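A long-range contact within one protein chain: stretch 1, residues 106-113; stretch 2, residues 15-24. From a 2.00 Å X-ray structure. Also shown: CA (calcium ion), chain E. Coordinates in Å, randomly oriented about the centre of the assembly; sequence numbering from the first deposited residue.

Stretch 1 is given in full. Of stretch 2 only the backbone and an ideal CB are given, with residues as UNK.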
# COMPACT_ATOMS: atom_id res chain seq x y z
N ALA A 106 3.42 16.16 33.33
CA ALA A 106 2.18 16.92 33.16
C ALA A 106 2.36 18.23 33.92
O ALA A 106 1.94 19.31 33.44
CB ALA A 106 0.97 16.13 33.72
N LEU A 107 2.97 18.12 35.10
CA LEU A 107 3.22 19.30 35.94
C LEU A 107 4.18 20.31 35.26
O LEU A 107 3.92 21.52 35.26
CB LEU A 107 3.71 18.90 37.34
CG LEU A 107 4.02 20.09 38.29
CD1 LEU A 107 2.77 20.99 38.56
CD2 LEU A 107 4.62 19.59 39.60
N ILE A 108 5.27 19.81 34.68
CA ILE A 108 6.19 20.68 33.92
C ILE A 108 5.40 21.45 32.83
O ILE A 108 5.47 22.68 32.78
CB ILE A 108 7.35 19.87 33.30
CG1 ILE A 108 8.19 19.22 34.40
CG2 ILE A 108 8.30 20.78 32.43
CD1 ILE A 108 9.33 18.36 33.81
N GLU A 109 4.61 20.73 32.02
CA GLU A 109 3.90 21.34 30.89
C GLU A 109 2.95 22.39 31.43
O GLU A 109 2.84 23.47 30.85
CB GLU A 109 3.03 20.33 30.12
CG GLU A 109 3.70 19.48 29.07
CD GLU A 109 4.22 20.21 27.83
OE1 GLU A 109 3.59 20.11 26.73
OE2 GLU A 109 5.28 20.84 27.96
N SER A 110 2.26 22.07 32.51
CA SER A 110 1.27 22.98 33.10
C SER A 110 1.93 24.28 33.56
O SER A 110 1.47 25.40 33.24
CB SER A 110 0.58 22.29 34.29
OG SER A 110 -0.40 23.14 34.85
N LEU A 111 3.02 24.13 34.31
CA LEU A 111 3.73 25.28 34.84
C LEU A 111 4.34 26.17 33.75
O LEU A 111 4.29 27.39 33.85
CB LEU A 111 4.82 24.81 35.81
CG LEU A 111 4.34 24.28 37.17
CD1 LEU A 111 5.55 23.66 37.96
CD2 LEU A 111 3.67 25.39 37.94
N GLU A 112 4.96 25.56 32.74
CA GLU A 112 5.67 26.32 31.72
C GLU A 112 4.73 26.88 30.67
O GLU A 112 4.95 27.98 30.18
CB GLU A 112 6.77 25.49 31.05
CG GLU A 112 7.83 24.99 32.01
CD GLU A 112 8.97 24.24 31.34
OE1 GLU A 112 8.98 24.09 30.10
OE2 GLU A 112 9.87 23.80 32.09
N VAL A 113 3.71 26.12 30.31
CA VAL A 113 2.81 26.54 29.24
C VAL A 113 1.60 27.33 29.79
O VAL A 113 1.06 28.13 29.07
CB VAL A 113 2.31 25.32 28.37
CG1 VAL A 113 1.30 25.76 27.31
CG2 VAL A 113 3.47 24.57 27.74
N UNK A 15 1.98 24.13 46.99
CA UNK A 15 3.37 23.69 47.22
C UNK A 15 4.15 23.38 45.93
O UNK A 15 5.39 23.46 45.92
CB UNK A 15 3.37 22.44 48.11
N UNK A 16 3.45 23.04 44.85
CA UNK A 16 4.11 22.78 43.57
C UNK A 16 4.79 24.04 43.03
O UNK A 16 5.73 23.95 42.23
CB UNK A 16 3.10 22.25 42.55
N UNK A 17 4.36 25.21 43.49
CA UNK A 17 5.05 26.45 43.10
C UNK A 17 6.41 26.64 43.81
O UNK A 17 7.17 27.55 43.48
CB UNK A 17 4.15 27.65 43.40
N UNK A 18 6.73 25.77 44.76
CA UNK A 18 8.07 25.80 45.41
C UNK A 18 9.15 25.27 44.47
O UNK A 18 10.32 25.63 44.60
CB UNK A 18 8.06 24.97 46.70
N UNK A 19 8.76 24.40 43.55
CA UNK A 19 9.73 23.67 42.74
C UNK A 19 10.54 24.59 41.84
O UNK A 19 9.99 25.30 41.01
CB UNK A 19 9.02 22.62 41.89
N UNK A 20 11.87 24.55 41.99
CA UNK A 20 12.74 25.23 41.03
C UNK A 20 13.33 24.17 40.14
O UNK A 20 13.71 23.11 40.63
CB UNK A 20 13.83 26.05 41.72
N UNK A 21 13.40 24.43 38.84
CA UNK A 21 13.91 23.45 37.90
C UNK A 21 14.99 24.03 36.98
O UNK A 21 14.73 24.97 36.23
CB UNK A 21 12.76 22.89 37.06
N UNK A 22 16.19 23.47 37.04
CA UNK A 22 17.29 23.92 36.18
C UNK A 22 17.59 22.78 35.23
O UNK A 22 17.84 21.66 35.68
CB UNK A 22 18.53 24.32 36.99
N UNK A 23 17.52 23.04 33.93
CA UNK A 23 17.70 22.00 32.93
C UNK A 23 18.94 22.24 32.11
O UNK A 23 19.39 23.38 31.97
CB UNK A 23 16.48 21.91 32.01
N UNK A 24 19.47 21.17 31.53
CA UNK A 24 20.61 21.26 30.63
C UNK A 24 20.27 20.75 29.23
O UNK A 24 19.38 19.90 29.05
CB UNK A 24 21.79 20.47 31.20
CA CA E . 8.55 29.51 43.31

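Stretch 1 is helical and offers stretch 2 a row of Leu 107, Ile 108, Leu 111 and Glu 112.

Position 15 opens a 3-10 segment, and its ideal CB has nothing of stretch 1 within 5.5 Å. With phi at -59°, many residues would do, proline among them. The residue is Pro 15. Its O accepts a 2.9 Å hydrogen bond from the N of position 18.

At position 16 CA-to-CB points toward the helix. The ideal CB lies 4.2 Å from Leu 107 CD1 and 5.4 Å from Leu 111 CD1. An aliphatic side chain would suit, or a long one with an apolar stem. Arg 16 is found. Its CD packs 3.9 Å from Leu 107 CD1, so the methylene part meets the leucine.

At position 17 CA-to-CB points sideways, and the ideal CB touches nothing of stretch 1. A branched or flexible apolar side chain could still turn back to Leu 111. Leu 17 does so: its CD2 comes 3.9 Å from Leu 111 CD2. The backbone has a separate task, with Leu 17 O binding the calcium ion at 2.4 Å.

Position 18 is out of reach of stretch 1, which sets no demand on it. Arg 18 stands there. Its O accepts a 2.7 Å hydrogen bond from water 1, itself a calcium ligand.

Position 19 points toward the helix, with its ideal CB 5.3 Å from Leu 111 CD1. That distance leaves space for a medium apolar side chain such as leucine, isoleucine or methionine. The residue is Ile 19, whose CD1 reaches 3.8 Å from Leu 107 CD2.

Position 20 is out of reach, and a polar residue is acceptable. It is Lys 20.

Position 21 points toward Ile 108, but no stretch 1 atom lies within 5.5 Å of its ideal CB. A small or a longer side chain would fit. Ser 21 is small and makes no contact.

Position 22 is out of reach, so stretch 1 sets no preference; it is Arg 22.

Position 23 points toward the helix from a distance. Only a long side chain could reach Ile 108 and Glu 112, and a polar tip could suit the carboxylate. Tyr 23 spans the gap. Ile 108 CD1 sits at the ring edge, 3.5 Å from Tyr 23 OH. No direct hydrogen bond joins Tyr 23 to Glu 112. Instead, water 3 accepts from Tyr 23 OH at 2.8 Å and donates to Glu 112 OE2 at 2.5 Å.

Position 24 is also out of reach and could take many side chains; it is Gln 24.

Stretch 2 (15-24) PRLRIKSRYQ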
# COMPACT_ATOMS: atom_id res chain seq x y z
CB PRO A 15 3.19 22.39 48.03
CG PRO A 15 1.78 22.53 48.67
CD PRO A 15 0.99 23.22 47.59
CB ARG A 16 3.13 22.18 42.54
CG ARG A 16 2.65 20.77 42.95
CD ARG A 16 1.45 20.31 42.17
NE ARG A 16 0.26 21.11 42.45
CZ ARG A 16 -0.90 20.89 41.84
NH1 ARG A 16 -0.99 19.91 40.94
NH2 ARG A 16 -1.96 21.62 42.14
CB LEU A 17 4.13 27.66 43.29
CG LEU A 17 2.84 27.63 42.47
CD1 LEU A 17 1.93 28.76 42.91
CD2 LEU A 17 3.16 27.75 40.98
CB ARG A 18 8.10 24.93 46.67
CG ARG A 18 7.13 25.34 47.76
CD ARG A 18 7.01 24.19 48.74
NE ARG A 18 6.08 24.49 49.81
CZ ARG A 18 5.84 23.66 50.82
NH1 ARG A 18 6.44 22.47 50.89
NH2 ARG A 18 4.98 24.03 51.76
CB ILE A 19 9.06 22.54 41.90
CG1 ILE A 19 8.17 21.64 42.82
CG2 ILE A 19 10.12 21.74 41.12
CD1 ILE A 19 7.33 20.58 42.03
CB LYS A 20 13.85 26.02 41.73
CG LYS A 20 13.35 27.19 42.60
CD LYS A 20 12.76 28.33 41.76
CE LYS A 20 12.83 29.69 42.50
NZ LYS A 20 14.18 30.37 42.47
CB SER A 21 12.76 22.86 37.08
OG SER A 21 11.96 22.05 37.88
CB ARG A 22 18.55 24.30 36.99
CG ARG A 22 19.80 24.73 36.12
CD ARG A 22 21.04 23.85 36.44
NE ARG A 22 22.25 24.17 35.66
CZ ARG A 22 23.34 23.40 35.61
NH1 ARG A 22 23.40 22.24 36.27
NH2 ARG A 22 24.38 23.78 34.89
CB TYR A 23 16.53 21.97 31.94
CG TYR A 23 15.17 21.73 32.54
CD1 TYR A 23 14.61 20.44 32.58
CD2 TYR A 23 14.42 22.80 33.02
CE1 TYR A 23 13.33 20.23 33.13
CE2 TYR A 23 13.14 22.60 33.55
CZ TYR A 23 12.62 21.30 33.61
OH TYR A 23 11.39 21.14 34.15
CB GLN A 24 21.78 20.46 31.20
CG GLN A 24 22.46 21.12 32.43
CD GLN A 24 23.64 20.30 32.90
OE1 GLN A 24 23.48 19.15 33.34
NE2 GLN A 24 24.84 20.85 32.75
O HOH W 1 10.38 28.37 44.45
O HOH W 2 8.81 28.12 41.31
O HOH W 3 9.86 23.40 34.51
O HOH W 4 7.90 29.58 45.70
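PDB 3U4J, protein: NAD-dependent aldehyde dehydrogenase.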